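Local coordinates for uncharacterized protein (Bacteroides ovatus, PDB 3NQK) that is of unknown function, a strand-rich protein that probably combines an E-set-like N-terminal region with a BT_3044-like C-terminal one, at residues A[120-125]-A[200-205]; A[280-283]-A[288-291]. One frame throughout, in Å; residues are numbered along the deposited sequence.

Contact 1 (A[120-125]-A[200-205])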
ATOM      1  N   ASP A 120     -10.973 -10.626  23.195  1.00 42.53           N
ATOM      2  CA  ASP A 120     -12.015  -9.890  23.881  1.00 41.05           C
ATOM      3  C   ASP A 120     -11.677  -8.433  23.835  1.00 39.76           C
ATOM      4  O   ASP A 120     -10.808  -7.979  24.552  1.00 39.47           O
ATOM      5  CB  ASP A 120     -12.118 -10.353  25.339  1.00 41.49           C
ATOM      6  CG  ASP A 120     -13.224  -9.654  26.093  1.00 43.50           C
ATOM      7  OD1 ASP A 120     -13.832  -8.716  25.532  1.00 40.86           O
ATOM      8  OD2 ASP A 120     -13.503 -10.053  27.236  1.00 51.13           O
HETATM    9  N   MSE A 121     -12.382  -7.678  23.013  1.00 40.81           N
HETATM   10  CA  MSE A 121     -12.047  -6.262  22.834  1.00 39.19           C
HETATM   11  C   MSE A 121     -12.644  -5.374  23.870  1.00 39.59           C
HETATM   12  O   MSE A 121     -12.739  -4.173  23.672  1.00 44.99           O
HETATM   13  CB  MSE A 121     -12.463  -5.788  21.471  1.00 38.08           C
HETATM   14  CG  MSE A 121     -11.717  -6.454  20.362  1.00 43.38           C
HETATM   15 SE   MSE A 121      -9.806  -6.279  20.552  0.75 35.22          SE
HETATM   16  CE  MSE A 121      -9.700  -4.341  20.868  1.00 21.85           C
ATOM     17  N   LEU A 122     -13.039  -5.940  24.994  1.00 40.01           N
ATOM     18  CA  LEU A 122     -13.388  -5.122  26.128  1.00 40.62           C
ATOM     19  C   LEU A 122     -12.111  -4.403  26.597  1.00 41.60           C
ATOM     20  O   LEU A 122     -12.169  -3.301  27.135  1.00 40.82           O
ATOM     21  CB  LEU A 122     -13.985  -5.969  27.271  1.00 39.47           C
ATOM     22  CG  LEU A 122     -14.142  -5.212  28.607  1.00 43.35           C
ATOM     23  CD1 LEU A 122     -15.204  -5.808  29.475  1.00 45.83           C
ATOM     24  CD2 LEU A 122     -12.815  -5.172  29.343  1.00 49.01           C
ATOM     25  N   GLU A 123     -10.957  -5.038  26.366  1.00 42.05           N
ATOM     26  CA  GLU A 123      -9.687  -4.504  26.815  1.00 42.63           C
ATOM     27  C   GLU A 123      -9.059  -3.632  25.742  1.00 43.32           C
ATOM     28  O   GLU A 123      -9.256  -3.866  24.531  1.00 43.23           O
ATOM     29  CB  GLU A 123      -8.714  -5.644  27.166  1.00 43.48           C
ATOM     30  CG  GLU A 123      -9.267  -6.706  28.164  1.00 46.00           C
ATOM     31  CD  GLU A 123      -9.316  -6.222  29.613  1.00 46.82           C
ATOM     32  OE1 GLU A 123      -8.583  -5.272  29.963  1.00 51.66           O
ATOM     33  OE2 GLU A 123     -10.069  -6.823  30.403  1.00 45.79           O
ATOM     34  N   LYS A 124      -8.347  -2.588  26.190  1.00 43.27           N
ATOM     35  CA  LYS A 124      -7.504  -1.793  25.316  1.00 42.93           C
ATOM     36  C   LYS A 124      -6.126  -2.469  25.260  1.00 40.35           C
ATOM     37  O   LYS A 124      -5.244  -2.187  26.080  1.00 40.09           O
ATOM     38  CB  LYS A 124      -7.380  -0.354  25.840  1.00 44.21           C
ATOM     39  CG  LYS A 124      -8.674   0.465  25.724  1.00 52.29           C
ATOM     40  CD  LYS A 124      -8.440   1.983  25.958  1.00 51.54           C
ATOM     41  CE  LYS A 124      -7.980   2.281  27.389  1.00 54.75           C
ATOM     42  NZ  LYS A 124      -8.056   3.747  27.715  1.00 58.39           N
ATOM     43  N   TRP A 125      -5.963  -3.384  24.313  1.00 39.37           N
ATOM     44  CA  TRP A 125      -4.747  -4.202  24.231  1.00 38.40           C
ATOM     45  C   TRP A 125      -3.554  -3.418  23.728  1.00 38.71           C
ATOM     46  O   TRP A 125      -3.658  -2.640  22.779  1.00 41.30           O
ATOM     47  CB  TRP A 125      -4.977  -5.389  23.317  1.00 37.75           C
ATOM     48  CG  TRP A 125      -6.058  -6.304  23.780  1.00 38.81           C
ATOM     49  CD1 TRP A 125      -7.277  -6.461  23.223  1.00 39.94           C
ATOM     50  CD2 TRP A 125      -6.014  -7.184  24.907  1.00 37.15           C
ATOM     51  NE1 TRP A 125      -7.988  -7.407  23.904  1.00 40.76           N
ATOM     52  CE2 TRP A 125      -7.240  -7.850  24.957  1.00 37.27           C
ATOM     53  CE3 TRP A 125      -5.044  -7.492  25.854  1.00 39.28           C
ATOM     54  CZ2 TRP A 125      -7.536  -8.786  25.929  1.00 36.96           C
ATOM     55  CZ3 TRP A 125      -5.337  -8.410  26.818  1.00 35.97           C
ATOM     56  CH2 TRP A 125      -6.573  -9.056  26.848  1.00 41.71           C
ATOM     57  N   PHE A 200     -19.531  -6.059  18.515  1.00 36.51           N
ATOM     58  CA  PHE A 200     -20.422  -5.804  19.637  1.00 35.73           C
ATOM     59  C   PHE A 200     -20.395  -4.361  20.046  1.00 36.31           C
ATOM     60  O   PHE A 200     -19.434  -3.657  19.786  1.00 37.62           O
ATOM     61  CB  PHE A 200     -20.109  -6.729  20.847  1.00 38.50           C
ATOM     62  CG  PHE A 200     -18.891  -6.308  21.654  1.00 34.29           C
ATOM     63  CD1 PHE A 200     -18.940  -5.212  22.486  1.00 36.62           C
ATOM     64  CD2 PHE A 200     -17.721  -7.044  21.602  1.00 38.38           C
ATOM     65  CE1 PHE A 200     -17.814  -4.819  23.211  1.00 34.05           C
ATOM     66  CE2 PHE A 200     -16.600  -6.652  22.321  1.00 32.32           C
ATOM     67  CZ  PHE A 200     -16.650  -5.538  23.111  1.00 32.76           C
ATOM     68  N   PHE A 201     -21.511  -3.921  20.632  1.00 35.79           N
ATOM     69  CA  PHE A 201     -21.662  -2.595  21.189  1.00 35.28           C
ATOM     70  C   PHE A 201     -22.052  -2.759  22.634  1.00 35.17           C
ATOM     71  O   PHE A 201     -22.631  -3.765  23.002  1.00 36.55           O
ATOM     72  CB  PHE A 201     -22.827  -1.836  20.520  1.00 35.32           C
ATOM     73  CG  PHE A 201     -22.621  -1.523  19.096  1.00 32.39           C
ATOM     74  CD1 PHE A 201     -21.985  -0.364  18.723  1.00 39.68           C
ATOM     75  CD2 PHE A 201     -23.210  -2.298  18.117  1.00 38.20           C
ATOM     76  CE1 PHE A 201     -21.842  -0.037  17.385  1.00 42.19           C
ATOM     77  CE2 PHE A 201     -23.059  -1.989  16.781  1.00 37.15           C
ATOM     78  CZ  PHE A 201     -22.378  -0.860  16.415  1.00 42.49           C
ATOM     79  N   TYR A 202     -21.869  -1.720  23.421  1.00 33.08           N
ATOM     80  CA  TYR A 202     -22.425  -1.710  24.746  1.00 34.19           C
ATOM     81  C   TYR A 202     -23.853  -1.120  24.675  1.00 32.88           C
ATOM     82  O   TYR A 202     -24.097  -0.132  23.994  1.00 34.41           O
ATOM     83  CB  TYR A 202     -21.540  -0.917  25.705  1.00 34.47           C
ATOM     84  CG  TYR A 202     -20.200  -1.566  25.953  1.00 32.53           C
ATOM     85  CD1 TYR A 202     -20.099  -2.711  26.721  1.00 35.31           C
ATOM     86  CD2 TYR A 202     -19.032  -1.031  25.415  1.00 30.32           C
ATOM     87  CE1 TYR A 202     -18.855  -3.341  26.940  1.00 37.62           C
ATOM     88  CE2 TYR A 202     -17.784  -1.646  25.627  1.00 32.86           C
ATOM     89  CZ  TYR A 202     -17.709  -2.803  26.387  1.00 34.17           C
ATOM     90  OH  TYR A 202     -16.486  -3.403  26.623  1.00 35.84           O
ATOM     91  N   ALA A 203     -24.783  -1.778  25.339  1.00 32.79           N
ATOM     92  CA  ALA A 203     -26.181  -1.396  25.308  1.00 34.15           C
ATOM     93  C   ALA A 203     -26.422   0.103  25.550  1.00 34.24           C
ATOM     94  O   ALA A 203     -25.822   0.722  26.454  1.00 32.70           O
ATOM     95  CB  ALA A 203     -26.956  -2.210  26.351  1.00 35.93           C
ATOM     96  N   GLY A 204     -27.333   0.664  24.768  1.00 31.94           N
ATOM     97  CA  GLY A 204     -27.816   2.009  24.993  1.00 32.85           C
ATOM     98  C   GLY A 204     -26.728   3.023  25.146  1.00 34.48           C
ATOM     99  O   GLY A 204     -25.860   3.137  24.292  1.00 34.79           O
ATOM    100  N   LEU A 205     -26.773   3.762  26.251  1.00 35.97           N
ATOM    101  CA  LEU A 205     -25.808   4.831  26.507  1.00 37.02           C
ATOM    102  C   LEU A 205     -24.828   4.457  27.621  1.00 37.51           C
ATOM    103  O   LEU A 205     -24.123   5.311  28.144  1.00 38.93           O
ATOM    104  CB  LEU A 205     -26.539   6.132  26.856  1.00 36.65           C
ATOM    105  CG  LEU A 205     -27.364   6.761  25.716  1.00 39.69           C
ATOM    106  CD1 LEU A 205     -28.006   8.067  26.180  1.00 38.98           C
ATOM    107  CD2 LEU A 205     -26.499   7.014  24.506  1.00 38.13           C
TER
HETATM  108  O   HOH W   1     -14.392  -1.881  25.996  1.00 43.36           O

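Contact 2 (A[280-283]-A[288-291])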
ATOM      1  N   PHE A 280     -28.443  -1.959  35.620  1.00 37.18           N
ATOM      2  CA  PHE A 280     -28.572  -2.399  36.998  1.00 37.65           C
ATOM      3  C   PHE A 280     -27.268  -2.230  37.764  1.00 38.42           C
ATOM      4  O   PHE A 280     -27.071  -2.846  38.809  1.00 39.30           O
ATOM      5  CB  PHE A 280     -29.003  -3.855  37.026  1.00 37.80           C
ATOM      6  CG  PHE A 280     -28.036  -4.778  36.368  1.00 38.22           C
ATOM      7  CD1 PHE A 280     -28.040  -4.940  34.999  1.00 40.37           C
ATOM      8  CD2 PHE A 280     -27.110  -5.483  37.118  1.00 42.13           C
ATOM      9  CE1 PHE A 280     -27.149  -5.792  34.388  1.00 42.72           C
ATOM     10  CE2 PHE A 280     -26.211  -6.339  36.510  1.00 40.96           C
ATOM     11  CZ  PHE A 280     -26.233  -6.493  35.145  1.00 44.28           C
ATOM     12  N   THR A 281     -26.398  -1.362  37.262  1.00 38.24           N
ATOM     13  CA  THR A 281     -25.090  -1.168  37.857  1.00 37.92           C
ATOM     14  C   THR A 281     -24.755   0.304  38.037  1.00 37.81           C
ATOM     15  O   THR A 281     -23.619   0.652  38.281  1.00 37.56           O
ATOM     16  CB  THR A 281     -24.009  -1.812  36.972  1.00 37.95           C
ATOM     17  OG1 THR A 281     -23.996  -1.181  35.679  1.00 34.77           O
ATOM     18  CG2 THR A 281     -24.287  -3.263  36.804  1.00 37.40           C
ATOM     19  N   TYR A 282     -25.759   1.160  37.961  1.00 39.81           N
ATOM     20  CA  TYR A 282     -25.530   2.613  37.996  1.00 41.64           C
ATOM     21  C   TYR A 282     -25.205   3.112  39.415  1.00 45.33           C
ATOM     22  O   TYR A 282     -24.728   4.235  39.594  1.00 46.26           O
ATOM     23  CB  TYR A 282     -26.745   3.378  37.403  1.00 37.95           C
ATOM     24  CG  TYR A 282     -28.048   3.146  38.146  1.00 37.90           C
ATOM     25  CD1 TYR A 282     -28.380   3.904  39.251  1.00 39.46           C
ATOM     26  CD2 TYR A 282     -28.940   2.174  37.734  1.00 38.20           C
ATOM     27  CE1 TYR A 282     -29.569   3.703  39.923  1.00 34.73           C
ATOM     28  CE2 TYR A 282     -30.124   1.970  38.398  1.00 32.67           C
ATOM     29  CZ  TYR A 282     -30.426   2.731  39.504  1.00 35.35           C
ATOM     30  OH  TYR A 282     -31.594   2.511  40.201  1.00 39.48           O
ATOM     31  N   GLY A 283     -25.427   2.260  40.407  1.00 50.18           N
ATOM     32  CA  GLY A 283     -25.166   2.622  41.798  1.00 55.25           C
ATOM     33  C   GLY A 283     -23.735   2.378  42.209  1.00 59.31           C
ATOM     34  O   GLY A 283     -23.308   2.797  43.286  1.00 60.16           O
ATOM     35  N   GLU A 288     -26.793  -3.370  45.080  1.00 67.72           N
ATOM     36  CA  GLU A 288     -27.977  -3.729  44.336  1.00 64.51           C
ATOM     37  C   GLU A 288     -28.903  -2.529  44.278  1.00 61.50           C
ATOM     38  O   GLU A 288     -29.197  -1.913  45.299  1.00 63.68           O
ATOM     39  CB  GLU A 288     -28.674  -4.936  44.952  1.00 65.24           C
ATOM     40  CG  GLU A 288     -28.155  -6.286  44.434  1.00 70.12           C
ATOM     41  CD  GLU A 288     -28.974  -7.472  44.949  1.00 73.64           C
ATOM     42  OE1 GLU A 288     -28.997  -7.694  46.178  1.00 78.74           O
ATOM     43  OE2 GLU A 288     -29.570  -8.190  44.123  1.00 70.24           O
ATOM     44  N   VAL A 289     -29.333  -2.183  43.071  1.00 56.62           N
ATOM     45  CA  VAL A 289     -30.161  -1.002  42.850  1.00 50.65           C
ATOM     46  C   VAL A 289     -31.378  -1.361  42.016  1.00 46.92           C
ATOM     47  O   VAL A 289     -31.434  -2.427  41.422  1.00 43.16           O
ATOM     48  CB  VAL A 289     -29.355   0.107  42.129  1.00 49.91           C
ATOM     49  CG1 VAL A 289     -28.333   0.713  43.069  1.00 45.92           C
ATOM     50  CG2 VAL A 289     -28.669  -0.450  40.872  1.00 41.22           C
ATOM     51  N   ILE A 290     -32.371  -0.483  42.012  1.00 44.50           N
ATOM     52  CA  ILE A 290     -33.536  -0.679  41.175  1.00 41.24           C
ATOM     53  C   ILE A 290     -33.134  -0.520  39.689  1.00 40.35           C
ATOM     54  O   ILE A 290     -32.629   0.520  39.286  1.00 38.80           O
ATOM     55  CB  ILE A 290     -34.630   0.321  41.492  1.00 39.90           C
ATOM     56  CG1 ILE A 290     -34.981   0.270  42.984  1.00 45.78           C
ATOM     57  CG2 ILE A 290     -35.858   0.031  40.645  1.00 37.11           C
ATOM     58  CD1 ILE A 290     -36.183   1.121  43.376  1.00 40.48           C
ATOM     59  N   PRO A 291     -33.347  -1.555  38.889  1.00 39.05           N
ATOM     60  CA  PRO A 291     -32.971  -1.433  37.507  1.00 38.34           C
ATOM     61  C   PRO A 291     -33.738  -0.348  36.802  1.00 39.84           C
ATOM     62  O   PRO A 291     -34.917  -0.168  37.066  1.00 43.87           O
ATOM     63  CB  PRO A 291     -33.340  -2.794  36.929  1.00 39.51           C
ATOM     64  CG  PRO A 291     -33.204  -3.730  38.059  1.00 41.09           C
ATOM     65  CD  PRO A 291     -33.623  -2.955  39.268  1.00 41.86           C
TER

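Contact 1 (A[120-125]-A[200-205])
Met121 and Leu122, in the loop that leads into strand 125-133, meet Phe200 and Tyr202, two aromatic residues on strand 198-202. Asp120 comes first and prepares the loop. Its OD1 accepts a hydrogen bond from the backbone N of Leu122 at 2.9 Å, an Asx turn, and the same oxygen forms a salt bridge with Lys219. Lys219 also makes a cation-pi contact with Phe200, so one lysine serves both sides. The backbone O of Asp120 accepts a hydrogen bond from Trp125 NE1 at 2.9 Å, the donor lying well above the carbonyl plane. At Met121, a selenomethionine, the backbone C lies at the edge of the Phe200 ring, 4.1 Å from CZ. Its CB is 4.3 Å from Phe200 CE2, while the selenium turns back to the edge of the Trp125 ring. Leu122 meets the phenol end of Tyr202. With CG anti to the backbone N (chi1 169°), the side chain crosses the tyrosine at about a right angle, and Leu122 CG lies 3.6 Å from Tyr202 OH. One water completes the junction. It donates to Leu122 O at 2.9 Å and is hydrogen-bonded to Tyr202 OH at 2.7 Å, in the plane of that ring. Helix 212-215 adds Lys212 and Arg215 against Leu122. This is a small, buried part of what appears to be the junction between the N-terminal and C-terminal beta regions.

Contact 2 (A[280-283]-A[288-291])
The long connection between strands 264-279 and 292-307 folds back on itself here, and Tyr282 and Val289 meet across its two arms. The strands it joins are antiparallel neighbours, so this is the turn end of a beta hairpin. Val289 points its side chain at the first arm. Its CG2 lies over one face of the Tyr282 ring, 4.0 Å from the ring centroid and 21° off the normal, a CH-pi contact made off the ring centre. Val289 CG2 also lies 3.5 Å from Phe280 O, and Val289 CG1 touches Gly283 CA at 3.9 Å. Tyr282 swings its ring across to the second arm, with CG between the backbone N and the carbonyl carbon (chi1 61°). Its hydroxyl is modelled as donating to Ile290 O. The modelled separation is very short and its exact length is doubtful at this resolution, but the acceptor does lie at the ring edge, in plane. At the strand end of the loop, Phe280 CB and Pro291 CG pack at 4.3 Å. The Phe280 ring itself turns away from the second arm, and Thr281 CG2 lies over one of its faces. Tyr218 OH is hydrogen-bonded to Phe280 N and Thr281 OG1, and the Tyr218 ring meets that of Phe280. The contact thus sits at the surface, where strand 264-279 ends and strand 292-307 begins, with Phe280 and Thr281 facing the chain that follows helix 212-215.

Contact 1 is a buried junction between the two family regions, its centre about 9 Å from the centre of the chain. Contact 2 is a surface turn within the C-terminal region, its centre about 28 Å from that of the chain. The centres of the two contacts are about 20 Å apart and their nearest atoms about 9 Å, so they do not touch. They follow one another along the chain. The 212-219 region links them in space: Arg215 and Lys219 serve contact 1, and Tyr218 pairs through its backbone with Ala203 while its hydroxyl holds the start of the 280-283 arm. Neither contact involves the other chain of the assembly.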